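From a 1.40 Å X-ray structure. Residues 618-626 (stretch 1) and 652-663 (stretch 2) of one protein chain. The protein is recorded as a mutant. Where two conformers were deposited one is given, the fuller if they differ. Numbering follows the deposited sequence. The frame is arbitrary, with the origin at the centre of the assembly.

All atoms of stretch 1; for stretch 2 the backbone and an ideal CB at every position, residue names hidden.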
# COMPACT_ATOMS: atom_id res chain seq x y z
N GLN A 618 9.24 -10.99 18.44
CA GLN A 618 8.07 -11.76 18.86
C GLN A 618 7.60 -11.40 20.25
O GLN A 618 6.39 -11.39 20.52
CB GLN A 618 8.34 -13.26 18.79
CG GLN A 618 8.51 -13.77 17.38
CD GLN A 618 7.25 -13.67 16.56
OE1 GLN A 618 6.17 -13.52 17.11
NE2 GLN A 618 7.39 -13.83 15.24
N TYR A 619 8.54 -11.09 21.16
CA TYR A 619 8.09 -10.72 22.50
C TYR A 619 7.53 -9.29 22.56
O TYR A 619 6.61 -9.03 23.35
CB TYR A 619 9.20 -10.92 23.53
CG TYR A 619 9.70 -12.34 23.68
CD1 TYR A 619 8.90 -13.43 23.38
CD2 TYR A 619 10.98 -12.58 24.15
CE1 TYR A 619 9.34 -14.73 23.55
CE2 TYR A 619 11.44 -13.88 24.31
CZ TYR A 619 10.64 -14.95 23.98
OH TYR A 619 11.09 -16.24 24.15
N MET A 620 8.01 -8.38 21.70
CA MET A 620 7.35 -7.08 21.56
C MET A 620 5.92 -7.23 21.06
O MET A 620 5.00 -6.55 21.55
CB MET A 620 8.13 -6.18 20.62
CG MET A 620 9.43 -5.68 21.22
SD MET A 620 10.16 -4.43 20.13
CE MET A 620 10.80 -5.42 18.80
N TYR A 621 5.71 -8.17 20.12
CA TYR A 621 4.38 -8.46 19.60
C TYR A 621 3.49 -9.09 20.68
O TYR A 621 2.36 -8.63 20.92
CB TYR A 621 4.52 -9.41 18.43
CG TYR A 621 3.23 -9.79 17.77
CD1 TYR A 621 2.55 -8.87 16.96
CD2 TYR A 621 2.72 -11.08 17.88
CE1 TYR A 621 1.36 -9.20 16.35
CE2 TYR A 621 1.53 -11.42 17.24
CZ TYR A 621 0.86 -10.48 16.48
OH TYR A 621 -0.32 -10.85 15.83
N TYR A 622 4.04 -10.08 21.39
CA TYR A 622 3.28 -10.82 22.40
C TYR A 622 2.91 -9.90 23.57
O TYR A 622 1.88 -10.13 24.23
CB TYR A 622 4.04 -12.05 22.92
CG TYR A 622 3.17 -13.00 23.68
CD1 TYR A 622 2.20 -13.76 23.04
CD2 TYR A 622 3.35 -13.19 25.04
CE1 TYR A 622 1.38 -14.63 23.74
CE2 TYR A 622 2.53 -14.07 25.75
CZ TYR A 622 1.58 -14.81 25.09
OH TYR A 622 0.77 -15.69 25.78
N ALA A 623 3.73 -8.87 23.81
CA ALA A 623 3.41 -7.87 24.84
C ALA A 623 2.12 -7.09 24.57
O ALA A 623 1.60 -6.47 25.49
CB ALA A 623 4.57 -6.90 25.00
N LEU A 624 1.58 -7.18 23.34
CA LEU A 624 0.26 -6.61 23.04
C LEU A 624 -0.90 -7.53 23.46
O LEU A 624 -2.08 -7.16 23.30
CB LEU A 624 0.17 -6.23 21.57
CG LEU A 624 1.15 -5.15 21.13
CD1 LEU A 624 1.29 -5.10 19.61
CD2 LEU A 624 0.74 -3.79 21.69
N TYR A 625 -0.55 -8.68 24.06
CA TYR A 625 -1.52 -9.55 24.74
C TYR A 625 -1.17 -9.71 26.24
O TYR A 625 -2.02 -9.54 27.10
CB TYR A 625 -1.53 -10.91 24.05
CG TYR A 625 -2.29 -12.00 24.75
CD1 TYR A 625 -3.68 -11.99 24.77
CD2 TYR A 625 -1.63 -13.04 25.41
CE1 TYR A 625 -4.40 -12.99 25.41
CE2 TYR A 625 -2.34 -14.06 26.03
CZ TYR A 625 -3.71 -14.02 26.04
OH TYR A 625 -4.40 -15.02 26.69
N ASP A 626 0.08 -10.06 26.52
CA ASP A 626 0.52 -10.34 27.91
C ASP A 626 1.92 -9.78 28.12
O ASP A 626 2.92 -10.49 27.96
CB ASP A 626 0.45 -11.84 28.20
CG ASP A 626 0.72 -12.16 29.66
OD1 ASP A 626 1.16 -11.26 30.43
OD2 ASP A 626 0.51 -13.35 30.01
N UNK A 652 9.87 -1.00 25.26
CA UNK A 652 8.54 -1.27 24.72
C UNK A 652 7.78 -2.22 25.64
O UNK A 652 6.65 -1.94 26.10
CB UNK A 652 8.64 -1.86 23.31
N UNK A 653 8.40 -3.36 25.92
CA UNK A 653 7.72 -4.40 26.69
C UNK A 653 7.36 -3.89 28.09
O UNK A 653 6.23 -4.08 28.56
CB UNK A 653 8.60 -5.65 26.79
N UNK A 654 8.32 -3.23 28.74
CA UNK A 654 8.11 -2.79 30.14
C UNK A 654 7.13 -1.62 30.23
O UNK A 654 6.42 -1.47 31.22
CB UNK A 654 9.44 -2.39 30.77
N UNK A 655 7.07 -0.76 29.18
CA UNK A 655 6.02 0.26 29.15
C UNK A 655 4.63 -0.38 29.03
O UNK A 655 3.69 0.04 29.70
CB UNK A 655 6.26 1.23 27.99
N UNK A 656 4.47 -1.39 28.16
CA UNK A 656 3.16 -2.04 28.09
C UNK A 656 2.78 -2.74 29.40
O UNK A 656 1.63 -2.74 29.81
CB UNK A 656 3.15 -3.05 26.94
N UNK A 657 3.80 -3.26 30.08
CA UNK A 657 3.64 -3.87 31.40
C UNK A 657 3.03 -2.89 32.43
O UNK A 657 2.17 -3.27 33.23
CB UNK A 657 5.00 -4.37 31.90
N UNK A 658 3.43 -1.61 32.34
CA UNK A 658 2.96 -0.58 33.21
C UNK A 658 1.65 0.08 32.75
O UNK A 658 0.72 0.29 33.55
CB UNK A 658 4.05 0.48 33.35
N UNK A 659 1.61 0.44 31.47
CA UNK A 659 0.50 1.22 30.89
C UNK A 659 -0.73 0.40 30.60
O UNK A 659 -1.86 0.91 30.65
CB UNK A 659 0.96 1.90 29.59
N UNK A 660 -0.53 -0.87 30.26
CA UNK A 660 -1.60 -1.70 29.72
C UNK A 660 -1.58 -1.76 28.20
O UNK A 660 -0.65 -1.29 27.56
CB UNK A 660 -2.96 -1.18 30.20
N UNK A 661 -2.60 -2.40 27.66
CA UNK A 661 -2.72 -2.63 26.25
C UNK A 661 -3.38 -1.43 25.56
O UNK A 661 -4.18 -0.71 26.17
CB UNK A 661 -3.51 -3.91 25.99
N UNK A 662 -3.10 -1.23 24.27
CA UNK A 662 -3.76 -0.13 23.58
C UNK A 662 -5.29 -0.27 23.58
O UNK A 662 -5.81 -1.35 23.35
CB UNK A 662 -3.25 -0.04 22.14
N UNK A 663 -5.97 0.83 23.78
CA UNK A 663 -7.42 0.87 23.89
C UNK A 663 -7.95 1.65 22.69
O UNK A 663 -7.81 2.88 22.63
CB UNK A 663 -7.87 1.50 25.21

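Position 652 lies on a helix that runs nearly parallel to the helix of stretch 1, with 13° between their directions. Its CA-to-CB bond points toward stretch 1, and the ideal CB is 4.4 Å from Met-620 SD. No backbone N of stretch 1 bonds to the carbonyl O of Met-620, so it is an acceptor on offer to a side chain from 652. A long apolar side chain would suit, better still one carrying a donor. The residue is Trp-652. Its NE1 donates a hydrogen bond to Met-620 O at 3.0 Å. Met-620 SD sits over one face of the indole, 4.5 Å from the centroid of the five-membered ring. Met-620 CB packs on Trp-652 CD1 at 3.6 Å.

At 653 the bond points sideways. The ideal CB is 4.6 Å from Ala-623 CB, and the surroundings are mostly carbon. Leucine, isoleucine, valine or methionine would fit. The residue is Ile-653, whose end comes nearer to stretch 1. Its CG1 lies 4.2 Å from Ala-623 CB, and its CD1 lies 4.0 Å from Tyr-619 CB.

Position 654 points away and 655 is out of reach, so stretch 1 sets no demand at either. They are Cys-654 and Asn-655.

Position 656 points toward stretch 1, with the ideal CB 4.0 Å from Ala-623 O. The small Ala-623 and the end of Leu-624 leave room for a medium apolar side chain. Leucine or methionine would serve. The residue is Leu-656, in the m, t rotamer. Its CD1 meets both Ala-623 CB and Leu-624 CD2 at 3.8 Å.

Positions 657, 658 and 659 make no contact with stretch 1, so many residues would do. They are Asp-657, Ser-658 and Leu-659.

Position 660 leaves the helix with phi 96° and psi -174°. A CB here would jam against the carbonyl O of the residue before, which calls for glycine. The residue is Gly-660.

Position 661 points sideways, with the ideal CB 4.5 Å from Leu-624 O. A branched apolar chain could cover the backbone of 623-625; a donor might also be tolerated beside the carbonyls. The residue is Leu-661. Its CD2 lies 3.5 Å from Ala-623 O and 3.6 Å from Leu-624 O. Its CD1 lies 3.8 Å from Tyr-625 O.

At 662 phi is -60° and psi 140°, angles that proline accepts. The ideal CB is 5.5 Å from Leu-624 CD2; a small apolar group would also suit. The residue is Pro-662, whose CD touches Leu-624 CD2 at 3.8 Å.

Position 663 is out of reach. It is Asp-663.

Stretch 2 652-663: WICNLDSLGLPD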
# COMPACT_ATOMS: atom_id res chain seq x y z
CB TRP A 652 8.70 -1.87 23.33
CG TRP A 652 7.44 -2.38 22.71
CD1 TRP A 652 6.92 -3.64 22.81
CD2 TRP A 652 6.58 -1.67 21.82
NE1 TRP A 652 5.78 -3.75 22.07
CE2 TRP A 652 5.54 -2.56 21.45
CE3 TRP A 652 6.56 -0.37 21.32
CZ2 TRP A 652 4.52 -2.19 20.58
CZ3 TRP A 652 5.55 -0.00 20.45
CH2 TRP A 652 4.54 -0.90 20.11
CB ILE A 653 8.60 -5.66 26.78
CG1 ILE A 653 8.74 -6.33 25.41
CG2 ILE A 653 8.02 -6.64 27.78
CD1 ILE A 653 9.80 -7.40 25.36
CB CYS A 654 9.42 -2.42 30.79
SG CYS A 654 10.50 -3.84 31.09
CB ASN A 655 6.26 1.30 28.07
CG ASN A 655 7.04 2.49 28.60
OD1 ASN A 655 6.55 3.23 29.45
ND2 ASN A 655 8.26 2.67 28.11
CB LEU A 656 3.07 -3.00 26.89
CG LEU A 656 3.15 -2.31 25.52
CD1 LEU A 656 3.31 -3.35 24.42
CD2 LEU A 656 1.95 -1.43 25.27
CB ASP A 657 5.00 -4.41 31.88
CG ASP A 657 4.91 -5.26 33.13
OD1 ASP A 657 3.95 -6.05 33.33
OD2 ASP A 657 5.84 -5.17 33.94
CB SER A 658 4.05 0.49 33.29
OG SER A 658 3.63 1.54 34.10
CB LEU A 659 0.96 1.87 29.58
CG LEU A 659 2.14 2.87 29.61
CD1 LEU A 659 2.67 3.10 28.19
CD2 LEU A 659 1.72 4.20 30.18
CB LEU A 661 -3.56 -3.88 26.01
CG LEU A 661 -3.08 -5.18 26.69
CD1 LEU A 661 -3.92 -6.36 26.25
CD2 LEU A 661 -1.60 -5.42 26.36
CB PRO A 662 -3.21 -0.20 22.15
CG PRO A 662 -2.74 -1.61 22.01
CD PRO A 662 -2.20 -1.98 23.38
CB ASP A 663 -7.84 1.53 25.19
CG ASP A 663 -9.33 1.40 25.49
OD1 ASP A 663 -10.11 1.30 24.53
OD2 ASP A 663 -9.71 1.42 26.68
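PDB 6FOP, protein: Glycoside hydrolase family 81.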